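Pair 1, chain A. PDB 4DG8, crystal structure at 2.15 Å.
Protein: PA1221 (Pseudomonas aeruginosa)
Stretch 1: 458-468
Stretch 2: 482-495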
# COMPACT_ATOMS: atom_id res chain seq x y z
N LYS A 458 -3.79 -8.40 -13.31
CA LYS A 458 -4.10 -7.50 -14.39
C LYS A 458 -2.86 -7.39 -15.27
O LYS A 458 -1.74 -7.23 -14.78
CB LYS A 458 -4.51 -6.11 -13.88
CG LYS A 458 -5.66 -6.09 -12.89
CD LYS A 458 -5.17 -5.62 -11.52
CE LYS A 458 -6.31 -5.20 -10.61
NZ LYS A 458 -5.79 -4.55 -9.36
N GLN A 459 -3.09 -7.53 -16.57
CA GLN A 459 -2.04 -7.42 -17.55
C GLN A 459 -2.32 -6.18 -18.35
O GLN A 459 -3.47 -5.86 -18.68
CB GLN A 459 -2.00 -8.65 -18.45
CG GLN A 459 -1.51 -9.90 -17.75
CD GLN A 459 -1.59 -11.15 -18.61
OE1 GLN A 459 -2.27 -11.17 -19.64
NE2 GLN A 459 -0.89 -12.20 -18.19
N LEU A 460 -1.24 -5.46 -18.64
CA LEU A 460 -1.26 -4.31 -19.50
C LEU A 460 -0.99 -4.83 -20.91
O LEU A 460 -0.15 -5.72 -21.10
CB LEU A 460 -0.18 -3.33 -19.07
CG LEU A 460 -0.25 -1.89 -19.56
CD1 LEU A 460 -1.56 -1.24 -19.13
CD2 LEU A 460 0.95 -1.13 -19.02
N LEU A 461 -1.72 -4.32 -21.88
CA LEU A 461 -1.52 -4.68 -23.28
C LEU A 461 -1.31 -3.39 -24.05
O LEU A 461 -2.01 -2.40 -23.81
CB LEU A 461 -2.72 -5.43 -23.83
CG LEU A 461 -3.05 -6.80 -23.23
CD1 LEU A 461 -4.17 -7.46 -24.01
CD2 LEU A 461 -1.82 -7.69 -23.21
N CYS A 462 -0.36 -3.38 -24.97
CA CYS A 462 -0.10 -2.18 -25.76
C CYS A 462 -0.28 -2.40 -27.26
O CYS A 462 0.46 -3.17 -27.88
CB CYS A 462 1.32 -1.66 -25.50
SG CYS A 462 1.87 -0.43 -26.72
N ALA A 463 -1.26 -1.70 -27.84
CA ALA A 463 -1.47 -1.72 -29.29
C ALA A 463 -0.95 -0.42 -29.90
O ALA A 463 -1.14 0.65 -29.34
CB ALA A 463 -2.95 -1.91 -29.61
N TRP A 464 -0.28 -0.50 -31.04
CA TRP A 464 0.25 0.71 -31.64
C TRP A 464 0.21 0.72 -33.16
O TRP A 464 0.14 -0.34 -33.79
CB TRP A 464 1.67 1.01 -31.12
CG TRP A 464 2.68 -0.08 -31.37
CD1 TRP A 464 2.92 -1.17 -30.59
CD2 TRP A 464 3.61 -0.15 -32.46
NE1 TRP A 464 3.93 -1.93 -31.13
CE2 TRP A 464 4.37 -1.32 -32.28
CE3 TRP A 464 3.86 0.66 -33.58
CZ2 TRP A 464 5.37 -1.71 -33.18
CZ3 TRP A 464 4.85 0.27 -34.46
CH2 TRP A 464 5.59 -0.90 -34.26
N THR A 465 0.24 1.92 -33.74
CA THR A 465 0.28 2.08 -35.19
C THR A 465 1.52 2.89 -35.53
O THR A 465 1.91 3.78 -34.77
CB THR A 465 -0.95 2.83 -35.74
OG1 THR A 465 -1.00 4.15 -35.18
CG2 THR A 465 -2.24 2.07 -35.41
N GLY A 466 2.13 2.58 -36.67
CA GLY A 466 3.34 3.27 -37.11
C GLY A 466 4.20 2.36 -37.96
O GLY A 466 3.74 1.31 -38.41
N LYS A 467 5.45 2.76 -38.18
CA LYS A 467 6.37 1.98 -39.01
C LYS A 467 6.56 0.56 -38.46
O LYS A 467 6.47 0.33 -37.26
CB LYS A 467 7.72 2.70 -39.15
N ALA A 468 6.80 -0.40 -39.35
CA ALA A 468 6.90 -1.81 -38.95
C ALA A 468 8.05 -2.10 -37.97
O ALA A 468 7.90 -2.94 -37.08
CB ALA A 468 7.02 -2.71 -40.19
N TRP A 482 6.67 -3.50 -13.41
CA TRP A 482 5.21 -3.48 -13.23
C TRP A 482 4.48 -2.57 -14.22
O TRP A 482 3.26 -2.67 -14.36
CB TRP A 482 4.86 -3.12 -11.78
CG TRP A 482 5.08 -1.68 -11.45
CD1 TRP A 482 6.21 -1.11 -10.94
CD2 TRP A 482 4.13 -0.61 -11.60
NE1 TRP A 482 6.03 0.25 -10.76
CE2 TRP A 482 4.76 0.57 -11.16
CE3 TRP A 482 2.80 -0.55 -12.05
CZ2 TRP A 482 4.11 1.81 -11.17
CZ3 TRP A 482 2.16 0.68 -12.06
CH2 TRP A 482 2.81 1.85 -11.62
N GLN A 483 5.20 -1.69 -14.91
CA GLN A 483 4.61 -0.84 -15.95
C GLN A 483 4.82 -1.33 -17.38
O GLN A 483 4.32 -0.71 -18.31
CB GLN A 483 5.17 0.58 -15.87
CG GLN A 483 4.81 1.32 -14.61
CD GLN A 483 5.32 2.75 -14.63
OE1 GLN A 483 5.94 3.19 -15.59
NE2 GLN A 483 5.08 3.48 -13.54
N ARG A 484 5.58 -2.41 -17.56
CA ARG A 484 5.85 -2.90 -18.91
C ARG A 484 4.68 -3.73 -19.41
O ARG A 484 4.27 -4.68 -18.75
CB ARG A 484 7.11 -3.76 -18.95
CG ARG A 484 8.39 -2.99 -18.64
CD ARG A 484 9.51 -3.97 -18.36
NE ARG A 484 10.69 -3.31 -17.84
CZ ARG A 484 11.77 -3.96 -17.43
NH1 ARG A 484 11.81 -5.29 -17.48
NH2 ARG A 484 12.82 -3.28 -16.97
N PRO A 485 4.14 -3.37 -20.58
CA PRO A 485 3.03 -4.16 -21.12
C PRO A 485 3.42 -5.62 -21.25
O PRO A 485 4.57 -5.92 -21.59
CB PRO A 485 2.80 -3.56 -22.51
CG PRO A 485 3.26 -2.14 -22.35
CD PRO A 485 4.43 -2.18 -21.40
N HIS A 486 2.48 -6.52 -20.97
CA HIS A 486 2.69 -7.94 -21.16
C HIS A 486 2.94 -8.23 -22.64
O HIS A 486 3.74 -9.11 -22.99
CB HIS A 486 1.47 -8.72 -20.67
CG HIS A 486 1.53 -10.18 -20.99
ND1 HIS A 486 2.36 -11.06 -20.33
CD2 HIS A 486 0.87 -10.92 -21.92
CE1 HIS A 486 2.20 -12.27 -20.83
NE2 HIS A 486 1.31 -12.21 -21.80
N ALA A 487 2.26 -7.49 -23.51
CA ALA A 487 2.45 -7.63 -24.95
C ALA A 487 2.43 -6.28 -25.66
O ALA A 487 1.54 -5.46 -25.42
CB ALA A 487 1.38 -8.55 -25.53
N CYS A 488 3.41 -6.05 -26.53
CA CYS A 488 3.38 -4.89 -27.43
C CYS A 488 3.08 -5.38 -28.83
O CYS A 488 3.85 -6.15 -29.40
CB CYS A 488 4.72 -4.17 -27.44
SG CYS A 488 5.01 -3.11 -26.04
N VAL A 489 1.96 -4.93 -29.38
CA VAL A 489 1.53 -5.40 -30.69
C VAL A 489 1.25 -4.26 -31.67
O VAL A 489 0.48 -3.34 -31.37
CB VAL A 489 0.27 -6.30 -30.58
CG1 VAL A 489 -0.09 -6.87 -31.93
CG2 VAL A 489 0.51 -7.42 -29.57
N ARG A 490 1.87 -4.33 -32.84
CA ARG A 490 1.64 -3.36 -33.90
C ARG A 490 0.38 -3.75 -34.67
O ARG A 490 0.29 -4.87 -35.17
CB ARG A 490 2.84 -3.32 -34.85
CG ARG A 490 2.62 -2.51 -36.13
CD ARG A 490 3.61 -2.93 -37.21
NE ARG A 490 3.64 -2.01 -38.34
CZ ARG A 490 2.79 -2.05 -39.36
NH1 ARG A 490 1.82 -2.96 -39.41
NH2 ARG A 490 2.91 -1.16 -40.35
N VAL A 491 -0.58 -2.84 -34.77
CA VAL A 491 -1.76 -3.09 -35.59
C VAL A 491 -1.79 -2.13 -36.76
O VAL A 491 -1.00 -1.17 -36.81
CB VAL A 491 -3.06 -2.91 -34.77
CG1 VAL A 491 -3.10 -3.89 -33.60
CG2 VAL A 491 -3.18 -1.48 -34.27
N GLU A 492 -2.73 -2.35 -37.68
CA GLU A 492 -2.85 -1.56 -38.90
C GLU A 492 -3.57 -0.25 -38.63
O GLU A 492 -3.18 0.81 -39.12
CB GLU A 492 -3.59 -2.35 -39.98
N ALA A 493 -4.63 -0.35 -37.85
CA ALA A 493 -5.41 0.82 -37.45
C ALA A 493 -6.11 0.49 -36.15
O ALA A 493 -6.30 -0.68 -35.82
CB ALA A 493 -6.42 1.17 -38.53
N LEU A 494 -6.48 1.52 -35.39
CA LEU A 494 -7.22 1.32 -34.16
C LEU A 494 -8.72 1.44 -34.42
O LEU A 494 -9.16 2.36 -35.10
CB LEU A 494 -6.75 2.31 -33.09
CG LEU A 494 -5.29 2.15 -32.67
CD1 LEU A 494 -4.78 3.35 -31.89
CD2 LEU A 494 -5.09 0.86 -31.87
N PRO A 495 -9.50 0.48 -33.90
CA PRO A 495 -10.95 0.43 -34.14
C PRO A 495 -11.73 1.55 -33.45
O PRO A 495 -11.52 1.80 -32.26
CB PRO A 495 -11.34 -0.94 -33.57
CG PRO A 495 -10.32 -1.21 -32.51
CD PRO A 495 -9.04 -0.59 -33.00

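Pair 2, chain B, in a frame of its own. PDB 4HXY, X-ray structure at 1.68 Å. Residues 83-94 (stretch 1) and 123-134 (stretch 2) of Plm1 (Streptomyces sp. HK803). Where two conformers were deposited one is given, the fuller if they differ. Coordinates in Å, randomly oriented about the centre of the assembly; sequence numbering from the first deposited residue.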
# COMPACT_ATOMS: atom_id res chain seq x y z
N GLY B 83 2.34 2.73 27.90
CA GLY B 83 3.51 3.26 27.24
C GLY B 83 3.42 3.06 25.74
O GLY B 83 2.37 2.67 25.20
N PRO B 84 4.54 3.31 25.04
CA PRO B 84 4.57 3.22 23.58
C PRO B 84 4.14 1.85 23.03
O PRO B 84 4.50 0.82 23.59
CB PRO B 84 6.05 3.46 23.25
CG PRO B 84 6.65 4.10 24.45
CD PRO B 84 5.87 3.61 25.62
N VAL B 85 3.38 1.89 21.94
CA VAL B 85 2.89 0.70 21.27
C VAL B 85 3.77 0.40 20.07
O VAL B 85 3.84 1.19 19.12
CB VAL B 85 1.46 0.91 20.78
CG1 VAL B 85 0.95 -0.31 20.04
CG2 VAL B 85 0.54 1.24 21.98
N TRP B 86 4.42 -0.74 20.14
CA TRP B 86 5.33 -1.18 19.09
C TRP B 86 4.73 -2.41 18.44
O TRP B 86 4.14 -3.25 19.13
CB TRP B 86 6.69 -1.53 19.71
CG TRP B 86 7.51 -0.33 20.01
CD1 TRP B 86 7.57 0.37 21.19
CD2 TRP B 86 8.40 0.33 19.11
NE1 TRP B 86 8.43 1.43 21.06
CE2 TRP B 86 8.95 1.44 19.79
CE3 TRP B 86 8.77 0.12 17.78
CZ2 TRP B 86 9.85 2.32 19.19
CZ3 TRP B 86 9.65 0.99 17.18
CH2 TRP B 86 10.20 2.07 17.88
N CYS B 87 4.87 -2.50 17.12
CA CYS B 87 4.34 -3.62 16.35
C CYS B 87 5.46 -4.30 15.58
O CYS B 87 6.16 -3.64 14.80
CB CYS B 87 3.25 -3.13 15.40
SG CYS B 87 2.51 -4.46 14.42
N VAL B 88 5.63 -5.60 15.80
CA VAL B 88 6.64 -6.38 15.05
C VAL B 88 5.98 -7.28 13.99
O VAL B 88 4.94 -7.88 14.22
CB VAL B 88 7.55 -7.25 15.95
CG1 VAL B 88 8.49 -6.37 16.74
CG2 VAL B 88 6.72 -8.16 16.88
N THR B 89 6.61 -7.31 12.83
CA THR B 89 6.16 -8.07 11.69
C THR B 89 7.36 -8.86 11.16
O THR B 89 8.47 -8.73 11.68
CB THR B 89 5.69 -7.15 10.56
OG1 THR B 89 6.75 -6.26 10.17
CG2 THR B 89 4.50 -6.33 11.03
N SER B 90 7.11 -9.72 10.18
CA SER B 90 8.15 -10.37 9.38
C SER B 90 7.70 -10.43 7.92
O SER B 90 6.50 -10.57 7.63
CB SER B 90 8.47 -11.77 9.93
OG SER B 90 7.35 -12.60 9.76
N ARG B 91 8.65 -10.26 7.01
CA ARG B 91 8.43 -10.30 5.56
C ARG B 91 7.54 -9.13 5.07
O ARG B 91 7.00 -9.21 4.00
CB ARG B 91 7.83 -11.65 5.12
CG ARG B 91 8.70 -12.90 5.42
CD ARG B 91 7.92 -14.21 5.22
NE ARG B 91 7.42 -14.36 3.86
CZ ARG B 91 6.31 -15.01 3.49
NH1 ARG B 91 5.52 -15.59 4.39
NH2 ARG B 91 5.99 -15.06 2.20
N ALA B 92 7.45 -8.05 5.85
CA ALA B 92 6.49 -6.98 5.56
C ALA B 92 7.07 -5.90 4.62
O ALA B 92 6.32 -5.20 3.95
CB ALA B 92 5.97 -6.35 6.86
N VAL B 93 8.40 -5.81 4.59
CA VAL B 93 9.14 -4.80 3.83
C VAL B 93 10.34 -5.43 3.12
O VAL B 93 10.87 -6.47 3.55
CB VAL B 93 9.62 -3.63 4.75
CG1 VAL B 93 8.43 -2.93 5.40
CG2 VAL B 93 10.59 -4.10 5.83
N GLY B 94 10.75 -4.78 2.03
CA GLY B 94 11.90 -5.19 1.23
C GLY B 94 12.97 -4.15 1.43
O GLY B 94 12.87 -3.05 0.89
N ASP B 123 1.09 10.43 20.20
CA ASP B 123 1.82 10.33 21.47
C ASP B 123 1.90 8.89 21.98
O ASP B 123 2.73 8.59 22.84
CB ASP B 123 1.18 11.21 22.55
CG ASP B 123 -0.27 10.85 22.82
OD1 ASP B 123 -1.08 10.94 21.88
OD2 ASP B 123 -0.61 10.41 23.94
N ARG B 124 1.06 8.01 21.44
CA ARG B 124 0.93 6.64 21.93
C ARG B 124 1.68 5.64 21.06
O ARG B 124 2.14 4.60 21.54
CB ARG B 124 -0.56 6.24 21.97
CG ARG B 124 -1.36 7.00 23.02
CD ARG B 124 -2.55 6.24 23.49
NE ARG B 124 -2.16 5.04 24.25
CZ ARG B 124 -3.01 4.13 24.71
NH1 ARG B 124 -4.33 4.23 24.51
NH2 ARG B 124 -2.54 3.09 25.38
N TRP B 125 1.80 5.94 19.78
CA TRP B 125 2.40 5.00 18.84
C TRP B 125 3.91 5.01 18.95
O TRP B 125 4.54 6.05 18.87
CB TRP B 125 1.97 5.36 17.44
CG TRP B 125 2.44 4.39 16.39
CD1 TRP B 125 3.37 4.62 15.43
CD2 TRP B 125 2.02 3.04 16.23
NE1 TRP B 125 3.53 3.51 14.65
CE2 TRP B 125 2.73 2.51 15.14
CE3 TRP B 125 1.09 2.23 16.88
CZ2 TRP B 125 2.53 1.23 14.67
CZ3 TRP B 125 0.94 0.93 16.45
CH2 TRP B 125 1.65 0.45 15.35
N GLY B 126 4.49 3.83 19.15
CA GLY B 126 5.90 3.63 19.19
C GLY B 126 6.45 3.53 17.79
O GLY B 126 7.13 4.45 17.29
N GLY B 127 6.12 2.44 17.12
CA GLY B 127 6.60 2.23 15.78
C GLY B 127 6.44 0.81 15.26
O GLY B 127 5.82 -0.05 15.92
N LEU B 128 7.03 0.59 14.10
CA LEU B 128 7.01 -0.69 13.38
C LEU B 128 8.43 -1.23 13.29
O LEU B 128 9.36 -0.47 12.99
CB LEU B 128 6.47 -0.49 11.96
CG LEU B 128 4.98 -0.15 11.89
CD1 LEU B 128 4.60 0.76 10.69
CD2 LEU B 128 4.19 -1.46 11.85
N VAL B 129 8.60 -2.52 13.57
CA VAL B 129 9.86 -3.21 13.36
C VAL B 129 9.66 -4.52 12.62
O VAL B 129 8.94 -5.39 13.09
CB VAL B 129 10.61 -3.49 14.66
CG1 VAL B 129 12.04 -3.98 14.33
CG2 VAL B 129 10.65 -2.25 15.56
N ASP B 130 10.31 -4.65 11.47
CA ASP B 130 10.22 -5.87 10.67
C ASP B 130 11.44 -6.76 10.98
O ASP B 130 12.58 -6.33 10.85
CB ASP B 130 10.12 -5.58 9.18
CG ASP B 130 9.82 -6.83 8.38
OD1 ASP B 130 8.65 -7.32 8.41
OD2 ASP B 130 10.75 -7.31 7.71
N LEU B 131 11.19 -7.98 11.43
CA LEU B 131 12.24 -8.88 11.87
C LEU B 131 12.34 -10.05 10.90
O LEU B 131 11.40 -10.36 10.19
CB LEU B 131 11.91 -9.44 13.26
CG LEU B 131 11.67 -8.42 14.37
CD1 LEU B 131 11.31 -9.15 15.64
CD2 LEU B 131 12.87 -7.53 14.58
N PRO B 132 13.50 -10.70 10.87
CA PRO B 132 13.56 -11.96 10.14
C PRO B 132 12.60 -12.97 10.73
O PRO B 132 12.21 -12.86 11.89
CB PRO B 132 14.99 -12.45 10.40
CG PRO B 132 15.74 -11.27 10.86
CD PRO B 132 14.76 -10.40 11.57
N GLU B 133 12.21 -13.94 9.91
CA GLU B 133 11.33 -15.02 10.34
C GLU B 133 11.94 -15.79 11.52
O GLU B 133 11.29 -15.96 12.55
CB GLU B 133 11.08 -15.98 9.17
CG GLU B 133 10.09 -15.50 8.13
CD GLU B 133 8.67 -16.01 8.38
OE1 GLU B 133 8.27 -17.00 7.72
OE2 GLU B 133 7.97 -15.44 9.24
N ARG B 134 13.19 -16.22 11.36
CA ARG B 134 13.90 -16.93 12.41
C ARG B 134 14.54 -15.92 13.35
O ARG B 134 15.40 -15.16 12.95
CB ARG B 134 14.94 -17.88 11.82
CG ARG B 134 15.87 -18.56 12.85
CD ARG B 134 15.12 -19.32 13.93
NE ARG B 134 14.19 -20.31 13.41
CZ ARG B 134 14.50 -21.56 13.05
NH1 ARG B 134 15.75 -22.00 13.16
NH2 ARG B 134 13.57 -22.39 12.59
O HOH W 1 0.76 4.75 24.52
O HOH W 2 11.38 -9.94 7.63

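The sharpest difference between these two parallel strand pairs lies where Trp A464 and Arg A490 of pair 1 coincide with Thr B89 and Asp B130 of pair 2. In pair 1 the bridge is an aliphatic-on-aromatic contact: Arg A490 lays its CB over one face of the indole, 3.6 Å from the centroid of the six-membered ring of Trp A464, while its guanidinium reaches on to the strand's end, where NE and NH2 make only weak hydrogen bonds to Gly A466 O (3.3 and 3.2 Å). In pair 2 the same bridge is small and polar. Thr B89 OG1 donates to Asp B130 OD1 at 2.8 Å, and that carboxylate oxygen also accepts from Ala B92 N at 2.9 Å, tying down the turn that follows the first strand.

Beneath this divergence the backbones agree to 0.6 Å over 14 central residues, with strand directions 21° apart in pair 1 and 28° in pair 2. The parallel ladder is the common element. Cys A462 N donates to Ala A487 O (2.9 Å) as Cys B87 N does to Gly B127 O (2.9 Å); Val A489 N meets Cys A462 O at 2.8 Å, and Val B129 N meets Cys B87 O at 3.0 Å. Further along, Val A491 N to Trp A464 O and Leu B131 N to Thr B89 O are both 2.8 Å. These bonds run between main-chain atoms, and the same ladder carries quite different side chains in the two pairs.

Packing is then settled position by position. Ala A463 matches Val B88, and both meet the matched residue across the ladder: Ala A463 CB lies 4.5 Å from Val A491 CG1, and Val B88 CG1 lies 4.1 Å from Leu B131 CD1. Ala A463 CB also lies 4.2 Å from Leu A494 CD2. Leu A461 matches Trp B86, and here bulk is balanced across the strands. Leu A461 CD2 rests 4.0 Å from Ala A487 CB, but the indole of Trp B86 lies over Gly B126 and Gly B127, whose CA atoms sit 3.9 Å from the five-membered and 4.0 Å from the six-membered ring centroid. A CB on either glycine would clash with that indole. The glycines also accompany a beta bulge, in which Val B85 O accepts from both Gly B126 N (2.7 Å) and Gly B127 N (3.3 Å). The general lesson is that a shared ladder can hold a similar spacing while the side chains across it differ as pairs: leucine beside alanine in one, tryptophan over glycines in the other.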